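PDB 4R0J: pre-crRNA processing endonuclease from Streptococcus mutans, which probably cleaves precursor CRISPR RNA into mature guide RNAs, as a Cas5 protein of the subtype I-C family in bacterial antiviral defence. Local coordinates for residues I48-V60 with H123-R137. Residues are numbered along the deposited sequence; the frame is centred on the assembly and turned at random.
With SO4 (sulfate ion), chain D; SO4 (sulfate ion), chain C.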
ATOM      1  N   ILE A  48       3.378   4.276  -1.198  1.00 22.06           N
ATOM      2  CA  ILE A  48       4.693   3.960  -1.735  1.00 22.02           C
ATOM      3  C   ILE A  48       5.069   4.907  -2.871  1.00 25.87           C
ATOM      4  O   ILE A  48       6.222   5.350  -2.961  1.00 28.94           O
ATOM      5  CB  ILE A  48       4.787   2.487  -2.217  1.00 26.13           C
ATOM      6  CG1 ILE A  48       4.585   1.519  -1.046  1.00 26.85           C
ATOM      7  CG2 ILE A  48       6.129   2.229  -2.935  1.00 26.82           C
ATOM      8  CD1 ILE A  48       5.427   1.829   0.179  1.00 30.03           C
ATOM      9  N   ASP A  49       4.115   5.201  -3.751  1.00 24.02           N
ATOM     10  CA  ASP A  49       4.381   6.154  -4.829  1.00 25.14           C
ATOM     11  C   ASP A  49       4.736   7.528  -4.246  1.00 26.83           C
ATOM     12  O   ASP A  49       5.498   8.298  -4.845  1.00 25.69           O
ATOM     13  CB  ASP A  49       3.182   6.292  -5.775  1.00 22.75           C
ATOM     14  CG  ASP A  49       2.983   5.087  -6.679  1.00 30.61           C
ATOM     15  OD1 ASP A  49       3.884   4.218  -6.780  1.00 31.03           O
ATOM     16  OD2 ASP A  49       1.901   5.020  -7.315  1.00 29.89           O
ATOM     17  N   GLY A  50       4.161   7.856  -3.092  1.00 24.73           N
ATOM     18  CA  GLY A  50       4.476   9.116  -2.431  1.00 26.67           C
ATOM     19  C   GLY A  50       5.909   9.168  -1.923  1.00 26.36           C
ATOM     20  O   GLY A  50       6.515  10.236  -1.825  1.00 31.44           O
ATOM     21  N   ILE A  51       6.466   8.004  -1.599  1.00 22.57           N
ATOM     22  CA  ILE A  51       7.851   7.918  -1.171  1.00 21.96           C
ATOM     23  C   ILE A  51       8.755   8.255  -2.351  1.00 28.09           C
ATOM     24  O   ILE A  51       9.663   9.082  -2.230  1.00 28.16           O
ATOM     25  CB  ILE A  51       8.179   6.490  -0.643  1.00 24.80           C
ATOM     26  CG1 ILE A  51       7.384   6.228   0.636  1.00 27.37           C
ATOM     27  CG2 ILE A  51       9.686   6.321  -0.427  1.00 30.16           C
ATOM     28  CD1 ILE A  51       7.590   4.815   1.239  1.00 26.91           C
ATOM     29  N   TYR A  52       8.493   7.619  -3.492  1.00 26.63           N
ATOM     30  CA  TYR A  52       9.244   7.881  -4.728  1.00 25.78           C
ATOM     31  C   TYR A  52       8.580   7.176  -5.901  1.00 27.68           C
ATOM     32  O   TYR A  52       8.304   5.973  -5.841  1.00 25.82           O
ATOM     33  CB  TYR A  52      10.689   7.374  -4.597  1.00 30.49           C
ATOM     34  CG  TYR A  52      11.542   7.471  -5.858  1.00 28.56           C
ATOM     35  CD1 TYR A  52      11.593   8.646  -6.623  1.00 27.61           C
ATOM     36  CD2 TYR A  52      12.338   6.397  -6.262  1.00 29.15           C
ATOM     37  CE1 TYR A  52      12.383   8.729  -7.749  1.00 31.17           C
ATOM     38  CE2 TYR A  52      13.139   6.477  -7.392  1.00 27.29           C
ATOM     39  CZ  TYR A  52      13.150   7.647  -8.137  1.00 28.52           C
ATOM     40  OH  TYR A  52      13.939   7.742  -9.265  1.00 32.31           O
ATOM     41  N   HIS A  53       8.307   7.921  -6.963  1.00 24.85           N
ATOM     42  CA  HIS A  53       7.835   7.295  -8.183  1.00 26.81           C
ATOM     43  C   HIS A  53       8.247   8.102  -9.402  1.00 28.61           C
ATOM     44  O   HIS A  53       8.306   9.329  -9.356  1.00 31.37           O
ATOM     45  CB  HIS A  53       6.319   7.089  -8.185  1.00 30.12           C
ATOM     46  CG  HIS A  53       5.836   6.292  -9.358  1.00 45.49           C
ATOM     47  ND1 HIS A  53       4.829   6.722 -10.196  1.00 58.17           N
ATOM     48  CD2 HIS A  53       6.260   5.103  -9.859  1.00 33.40           C
ATOM     49  CE1 HIS A  53       4.632   5.821 -11.144  1.00 54.95           C
ATOM     50  NE2 HIS A  53       5.486   4.828 -10.959  1.00 42.14           N
ATOM     51  N   LYS A  54       8.572   7.387 -10.470  1.00 27.38           N
ATOM     52  CA  LYS A  54       8.798   7.977 -11.795  1.00 25.68           C
ATOM     53  C   LYS A  54       8.126   7.007 -12.748  1.00 31.06           C
ATOM     54  O   LYS A  54       8.128   5.802 -12.494  1.00 31.02           O
ATOM     55  CB  LYS A  54      10.287   8.053 -12.108  1.00 34.77           C
ATOM     56  CG  LYS A  54      11.081   9.024 -11.249  1.00 37.91           C
ATOM     57  CD  LYS A  54      10.637  10.465 -11.480  1.00 39.74           C
ATOM     58  CE  LYS A  54      11.636  11.447 -10.880  1.00 47.08           C
ATOM     59  NZ  LYS A  54      11.271  12.862 -11.175  1.00 50.37           N
ATOM     60  N   PRO A  55       7.548   7.510 -13.844  1.00 27.62           N
ATOM     61  CA  PRO A  55       6.832   6.599 -14.750  1.00 31.57           C
ATOM     62  C   PRO A  55       7.761   5.587 -15.439  1.00 30.25           C
ATOM     63  O   PRO A  55       7.290   4.642 -16.083  1.00 29.46           O
ATOM     64  CB  PRO A  55       6.206   7.546 -15.783  1.00 31.55           C
ATOM     65  CG  PRO A  55       6.985   8.824 -15.666  1.00 37.88           C
ATOM     66  CD  PRO A  55       7.388   8.921 -14.226  1.00 31.37           C
ATOM     67  N   THR A  56       9.064   5.769 -15.281  1.00 23.83           N
ATOM     68  CA  THR A  56      10.032   4.803 -15.809  1.00 27.37           C
ATOM     69  C   THR A  56       9.767   3.429 -15.208  1.00 29.02           C
ATOM     70  O   THR A  56       9.928   2.403 -15.876  1.00 27.62           O
ATOM     71  CB  THR A  56      11.477   5.203 -15.466  1.00 28.48           C
ATOM     72  OG1 THR A  56      11.731   6.532 -15.953  1.00 31.37           O
ATOM     73  CG2 THR A  56      12.485   4.228 -16.110  1.00 30.23           C
ATOM     74  N   PHE A  57       9.362   3.427 -13.939  1.00 23.65           N
ATOM     75  CA  PHE A  57       9.176   2.186 -13.187  1.00 23.85           C
ATOM     76  C   PHE A  57       7.807   2.101 -12.532  1.00 30.34           C
ATOM     77  O   PHE A  57       7.071   3.087 -12.461  1.00 28.18           O
ATOM     78  CB  PHE A  57      10.315   1.976 -12.168  1.00 27.70           C
ATOM     79  CG  PHE A  57      10.380   3.016 -11.080  1.00 26.90           C
ATOM     80  CD1 PHE A  57       9.583   2.899  -9.943  1.00 29.08           C
ATOM     81  CD2 PHE A  57      11.262   4.082 -11.162  1.00 30.64           C
ATOM     82  CE1 PHE A  57       9.644   3.844  -8.930  1.00 28.06           C
ATOM     83  CE2 PHE A  57      11.331   5.031 -10.145  1.00 28.70           C
ATOM     84  CZ  PHE A  57      10.519   4.911  -9.028  1.00 28.56           C
ATOM     85  N   THR A  58       7.466   0.898 -12.088  1.00 27.21           N
ATOM     86  CA  THR A  58       6.211   0.628 -11.428  1.00 25.04           C
ATOM     87  C   THR A  58       6.504   0.009 -10.067  1.00 24.07           C
ATOM     88  O   THR A  58       7.172  -1.025  -9.978  1.00 27.72           O
ATOM     89  CB  THR A  58       5.359  -0.356 -12.250  1.00 29.39           C
ATOM     90  OG1 THR A  58       5.069   0.218 -13.536  1.00 35.78           O
ATOM     91  CG2 THR A  58       4.049  -0.680 -11.511  1.00 32.77           C
ATOM     92  N   ASN A  59       6.002   0.643  -9.013  1.00 25.83           N
ATOM     93  CA  ASN A  59       6.117   0.082  -7.677  1.00 24.88           C
ATOM     94  C   ASN A  59       5.120  -1.051  -7.526  1.00 25.24           C
ATOM     95  O   ASN A  59       3.966  -0.927  -7.940  1.00 28.40           O
ATOM     96  CB  ASN A  59       5.850   1.145  -6.619  1.00 27.34           C
ATOM     97  CG  ASN A  59       6.995   2.107  -6.477  1.00 27.10           C
ATOM     98  OD1 ASN A  59       8.157   1.713  -6.542  1.00 29.90           O
ATOM     99  ND2 ASN A  59       6.677   3.379  -6.309  1.00 25.24           N
ATOM    100  N   VAL A  60       5.583  -2.153  -6.953  1.00 23.34           N
ATOM    101  CA  VAL A  60       4.774  -3.355  -6.799  1.00 25.63           C
ATOM    102  C   VAL A  60       4.774  -3.715  -5.328  1.00 26.09           C
ATOM    103  O   VAL A  60       5.792  -4.094  -4.775  1.00 29.54           O
ATOM    104  CB  VAL A  60       5.331  -4.529  -7.628  1.00 31.80           C
ATOM    105  CG1 VAL A  60       4.447  -5.769  -7.469  1.00 37.12           C
ATOM    106  CG2 VAL A  60       5.444  -4.136  -9.102  1.00 29.66           C
ATOM    107  N   HIS A 123      17.939   4.289  -9.687  1.00 38.28           N
ATOM    108  CA  HIS A 123      16.628   4.276  -9.067  1.00 36.21           C
ATOM    109  C   HIS A 123      16.615   3.574  -7.714  1.00 33.62           C
ATOM    110  O   HIS A 123      15.910   4.009  -6.804  1.00 33.71           O
ATOM    111  CB  HIS A 123      15.585   3.682 -10.016  1.00 36.77           C
ATOM    112  CG  HIS A 123      15.314   4.557 -11.199  1.00 35.68           C
ATOM    113  ND1 HIS A 123      14.647   5.760 -11.092  1.00 36.57           N
ATOM    114  CD2 HIS A 123      15.646   4.426 -12.505  1.00 36.87           C
ATOM    115  CE1 HIS A 123      14.577   6.330 -12.283  1.00 35.67           C
ATOM    116  NE2 HIS A 123      15.178   5.543 -13.157  1.00 37.79           N
ATOM    117  N   GLU A 124      17.393   2.505  -7.573  1.00 38.80           N
ATOM    118  CA  GLU A 124      17.452   1.811  -6.289  1.00 42.87           C
ATOM    119  C   GLU A 124      18.061   2.713  -5.216  1.00 40.26           C
ATOM    120  O   GLU A 124      17.602   2.725  -4.074  1.00 43.81           O
ATOM    121  CB  GLU A 124      18.204   0.478  -6.414  1.00 46.26           C
ATOM    122  CG  GLU A 124      17.456  -0.548  -7.261  1.00 48.26           C
ATOM    123  CD  GLU A 124      18.092  -1.932  -7.241  1.00 60.88           C
ATOM    124  OE1 GLU A 124      18.045  -2.601  -6.178  1.00 54.54           O
ATOM    125  OE2 GLU A 124      18.635  -2.351  -8.294  1.00 57.06           O
ATOM    126  N   ALA A 125      19.077   3.484  -5.593  1.00 40.91           N
ATOM    127  CA  ALA A 125      19.722   4.408  -4.664  1.00 44.68           C
ATOM    128  C   ALA A 125      18.743   5.495  -4.223  1.00 43.55           C
ATOM    129  O   ALA A 125      18.627   5.802  -3.038  1.00 43.19           O
ATOM    130  CB  ALA A 125      20.955   5.028  -5.298  1.00 55.52           C
ATOM    131  N   ILE A 126      18.035   6.073  -5.185  1.00 38.45           N
ATOM    132  CA  ILE A 126      17.051   7.098  -4.878  1.00 38.46           C
ATOM    133  C   ILE A 126      15.908   6.552  -4.015  1.00 34.69           C
ATOM    134  O   ILE A 126      15.437   7.230  -3.100  1.00 39.37           O
ATOM    135  CB  ILE A 126      16.485   7.736  -6.156  1.00 35.31           C
ATOM    136  CG1 ILE A 126      17.600   8.455  -6.926  1.00 43.63           C
ATOM    137  CG2 ILE A 126      15.351   8.696  -5.802  1.00 35.09           C
ATOM    138  CD1 ILE A 126      17.183   8.958  -8.299  1.00 41.04           C
HETATM  139  N   MSE A 127      15.460   5.329  -4.301  1.00 32.41           N
HETATM  140  CA  MSE A 127      14.391   4.723  -3.504  1.00 33.16           C
HETATM  141  C   MSE A 127      14.847   4.560  -2.067  1.00 33.94           C
HETATM  142  O   MSE A 127      14.148   4.944  -1.129  1.00 33.11           O
HETATM  143  CB  MSE A 127      13.966   3.370  -4.075  1.00 35.98           C
HETATM  144  CG  MSE A 127      12.889   2.683  -3.266  1.00 32.08           C
HETATM  145 SE   MSE A 127      11.245   3.741  -3.144  0.67 34.94          SE
HETATM  146  CE  MSE A 127      10.553   3.438  -4.929  1.00 32.77           C
ATOM    147  N   GLU A 128      16.034   3.997  -1.908  1.00 35.07           N
ATOM    148  CA  GLU A 128      16.597   3.768  -0.588  1.00 42.34           C
ATOM    149  C   GLU A 128      16.675   5.084   0.180  1.00 40.07           C
ATOM    150  O   GLU A 128      16.219   5.179   1.321  1.00 42.26           O
ATOM    151  CB  GLU A 128      17.977   3.128  -0.724  1.00 43.37           C
ATOM    152  CG  GLU A 128      18.712   2.919   0.569  1.00 50.38           C
ATOM    153  CD  GLU A 128      20.001   2.145   0.360  1.00 71.51           C
ATOM    154  OE1 GLU A 128      19.922   0.916   0.144  1.00 74.72           O
ATOM    155  OE2 GLU A 128      21.088   2.767   0.394  1.00 78.67           O
ATOM    156  N   ARG A 129      17.237   6.101  -0.461  1.00 42.42           N
ATOM    157  CA  ARG A 129      17.356   7.423   0.139  1.00 40.22           C
ATOM    158  C   ARG A 129      15.981   8.006   0.462  1.00 42.97           C
ATOM    159  O   ARG A 129      15.793   8.635   1.498  1.00 37.48           O
ATOM    160  CB  ARG A 129      18.110   8.357  -0.811  1.00 43.69           C
ATOM    161  CG  ARG A 129      19.097   9.284  -0.132  1.00 57.10           C
ATOM    162  CD  ARG A 129      20.306   9.523  -1.031  1.00 64.87           C
ATOM    163  NE  ARG A 129      19.918   9.744  -2.424  1.00 59.58           N
ATOM    164  CZ  ARG A 129      20.597   9.288  -3.474  1.00 63.25           C
ATOM    165  NH1 ARG A 129      21.708   8.583  -3.297  1.00 64.05           N
ATOM    166  NH2 ARG A 129      20.166   9.537  -4.703  1.00 64.06           N
ATOM    167  N   SER A 130      15.020   7.782  -0.430  1.00 38.11           N
ATOM    168  CA  SER A 130      13.674   8.325  -0.268  1.00 35.98           C
ATOM    169  C   SER A 130      12.908   7.729   0.912  1.00 34.16           C
ATOM    170  O   SER A 130      12.241   8.456   1.647  1.00 30.09           O
ATOM    171  CB  SER A 130      12.878   8.149  -1.560  1.00 29.94           C
ATOM    172  OG  SER A 130      13.495   8.880  -2.606  1.00 32.74           O
ATOM    173  N   ILE A 131      12.988   6.411   1.093  1.00 31.20           N
ATOM    174  CA  ILE A 131      12.376   5.794   2.255  1.00 29.69           C
ATOM    175  C   ILE A 131      13.061   6.307   3.515  1.00 32.69           C
ATOM    176  O   ILE A 131      12.403   6.637   4.503  1.00 33.22           O
ATOM    177  CB  ILE A 131      12.484   4.257   2.223  1.00 36.15           C
ATOM    178  CG1 ILE A 131      11.908   3.693   0.919  1.00 30.87           C
ATOM    179  CG2 ILE A 131      11.801   3.644   3.453  1.00 34.89           C
ATOM    180  CD1 ILE A 131      12.239   2.205   0.727  1.00 34.67           C
ATOM    181  N   ARG A 132      14.386   6.372   3.469  1.00 36.66           N
ATOM    182  CA  ARG A 132      15.171   6.776   4.631  0.54 41.79           C
ATOM    183  C   ARG A 132      14.808   8.169   5.144  1.00 42.37           C
ATOM    184  O   ARG A 132      14.762   8.395   6.357  1.00 45.45           O
ATOM    185  CB  ARG A 132      16.668   6.676   4.329  0.54 47.64           C
ATOM    186  CG  ARG A 132      17.168   5.240   4.250  0.54 52.98           C
ATOM    187  CD  ARG A 132      18.624   5.155   3.823  0.54 55.76           C
ATOM    188  NE  ARG A 132      19.154   3.806   4.000  0.54 51.31           N
ATOM    189  CZ  ARG A 132      20.391   3.441   3.683  0.54 61.02           C
ATOM    190  NH1 ARG A 132      21.229   4.327   3.160  0.54 65.59           N
ATOM    191  NH2 ARG A 132      20.789   2.191   3.884  0.54 64.22           N
ATOM    192  N   LYS A 133      14.543   9.096   4.228  1.00 46.72           N
ATOM    193  CA  LYS A 133      14.253  10.470   4.628  1.00 42.53           C
ATOM    194  C   LYS A 133      12.774  10.720   4.901  1.00 39.70           C
ATOM    195  O   LYS A 133      12.380  11.835   5.236  1.00 43.26           O
ATOM    196  CB  LYS A 133      14.797  11.473   3.607  1.00 42.10           C
ATOM    197  CG  LYS A 133      14.037  11.551   2.295  1.00 50.37           C
ATOM    198  CD  LYS A 133      14.692  12.607   1.392  1.00 55.83           C
ATOM    199  CE  LYS A 133      13.989  12.771   0.053  1.00 55.60           C
ATOM    200  NZ  LYS A 133      14.683  13.801  -0.785  1.00 57.71           N
ATOM    201  N   GLY A 134      11.961   9.680   4.762  1.00 35.30           N
ATOM    202  CA  GLY A 134      10.555   9.785   5.081  1.00 30.74           C
ATOM    203  C   GLY A 134       9.699  10.086   3.863  1.00 30.00           C
ATOM    204  O   GLY A 134       8.527  10.415   3.994  1.00 33.59           O
ATOM    205  N   GLY A 135      10.285   9.967   2.679  1.00 34.10           N
ATOM    206  CA  GLY A 135       9.534  10.160   1.450  1.00 32.69           C
ATOM    207  C   GLY A 135       9.782  11.496   0.783  1.00 34.88           C
ATOM    208  O   GLY A 135      10.030  12.509   1.441  1.00 36.43           O
ATOM    209  N   ARG A 136       9.726  11.491  -0.543  1.00 30.70           N
ATOM    210  CA  ARG A 136       9.941  12.700  -1.323  1.00 33.42           C
ATOM    211  C   ARG A 136       8.758  13.659  -1.261  1.00 31.61           C
ATOM    212  O   ARG A 136       8.929  14.869  -1.449  1.00 35.97           O
ATOM    213  CB  ARG A 136      10.279  12.352  -2.773  1.00 34.03           C
ATOM    214  CG  ARG A 136      11.697  11.834  -2.945  1.00 38.74           C
ATOM    215  CD  ARG A 136      11.884  11.150  -4.279  1.00 44.18           C
ATOM    216  NE  ARG A 136      11.584  12.022  -5.406  1.00 52.33           N
ATOM    217  CZ  ARG A 136      12.499  12.522  -6.229  1.00 62.58           C
ATOM    218  NH1 ARG A 136      13.783  12.238  -6.050  1.00 62.86           N
ATOM    219  NH2 ARG A 136      12.127  13.303  -7.233  1.00 66.47           N
ATOM    220  N   ARG A 137       7.574  13.117  -1.001  1.00 32.22           N
ATOM    221  CA  ARG A 137       6.354  13.911  -0.882  1.00 34.87           C
ATOM    222  C   ARG A 137       5.710  13.664   0.472  1.00 30.67           C
ATOM    223  O   ARG A 137       6.040  12.699   1.159  1.00 32.55           O
ATOM    224  CB  ARG A 137       5.362  13.525  -1.989  1.00 30.36           C
ATOM    225  CG  ARG A 137       5.849  13.855  -3.410  1.00 34.03           C
ATOM    226  CD  ARG A 137       5.516  15.284  -3.802  1.00 33.41           C
ATOM    227  NE  ARG A 137       6.166  15.682  -5.053  1.00 38.59           N
ATOM    228  CZ  ARG A 137       5.708  15.369  -6.261  1.00 41.29           C
ATOM    229  NH1 ARG A 137       4.595  14.653  -6.380  1.00 40.81           N
ATOM    230  NH2 ARG A 137       6.362  15.763  -7.345  1.00 43.45           N
TER
HETATM  231  S   SO4 D 303      17.860  12.404  -4.367  0.79103.27           S
HETATM  232  O1  SO4 D 303      16.901  12.554  -5.457  0.79105.45           O
HETATM  233  O2  SO4 D 303      17.414  11.348  -3.463  0.79102.14           O
HETATM  234  O3  SO4 D 303      19.165  12.052  -4.917  0.79103.26           O
HETATM  235  O4  SO4 D 303      17.959  13.662  -3.631  0.79106.08           O
HETATM  236  S   SO4 C 302       4.272  13.744  -9.962  1.00103.07           S
HETATM  237  O1  SO4 C 302       3.997  12.590 -10.813  1.00 99.73           O
HETATM  238  O2  SO4 C 302       5.715  13.902  -9.790  1.00104.65           O
HETATM  239  O3  SO4 C 302       3.736  14.945 -10.595  1.00108.25           O
HETATM  240  O4  SO4 C 302       3.636  13.549  -8.661  1.00104.82           O
HETATM  241  O   HOH W   1       8.735  11.007  -6.440  1.00 34.80           O
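Y52 and I51 meet helix 123-132 and the turn after it: I51 CA comes within 3.8 Å of G135 CA, while the strand 57-60 axis passes 12.2 Å from the helix axis at 46°. Two backbone bonds join the C-terminal end of helix 48-51 to this turn, R136 N to I51 O (2.9 Å) and R137 N to G50 O. A Schellman motif at G134 ends helix 123-132 and leads the chain to these acceptors. With chi1 at 175°, CG trans to the main-chain nitrogen, the Y52 ring slants back toward the N-terminal part of this helix, bringing OH to H123. I126 CG2 sits over the centre of the Y52 ring in a CH-pi contact, 3.4 Å from the centroid; F57 CZ lies against the opposite face. R136 runs beside the ring, its CD 3.4 Å from Y52 CD1. Y52 OH shares a 2.8 Å hydrogen bond with H123 ND1, close to the imidazole plane. F57 turns an edge to the H123 face, an offset edge-to-face pair with planes at 64°, while H123 NE2 hydrogen-bonds D117 O. Selenomethionine M127 folds back at its two outer torsions, putting CE among Y52, F57 and N59, 3.4 Å from N59 OD1, a buried oxygen without a polar partner. N59 ND2 grips both D49 OD1 and Y52 O. I51 CG2 packs on I131 CG1 (3.7 Å). R137 NH1 and NH2 hydrogen-bond one sulfate, R129 NE another, which R136 NH1 also approaches; both ions probably come from the crystallisation liquor. The turn linking helix 41-51 to strand 57-66 is thereby packed on helix 120-132, a structural contact beside the eight-stranded antiparallel sheet of this Cas5-family protein, where F105 (strand 97-107) meets F57, F11 (strand 11-17) meets M127, and V150 (strand 147-152) meets I51.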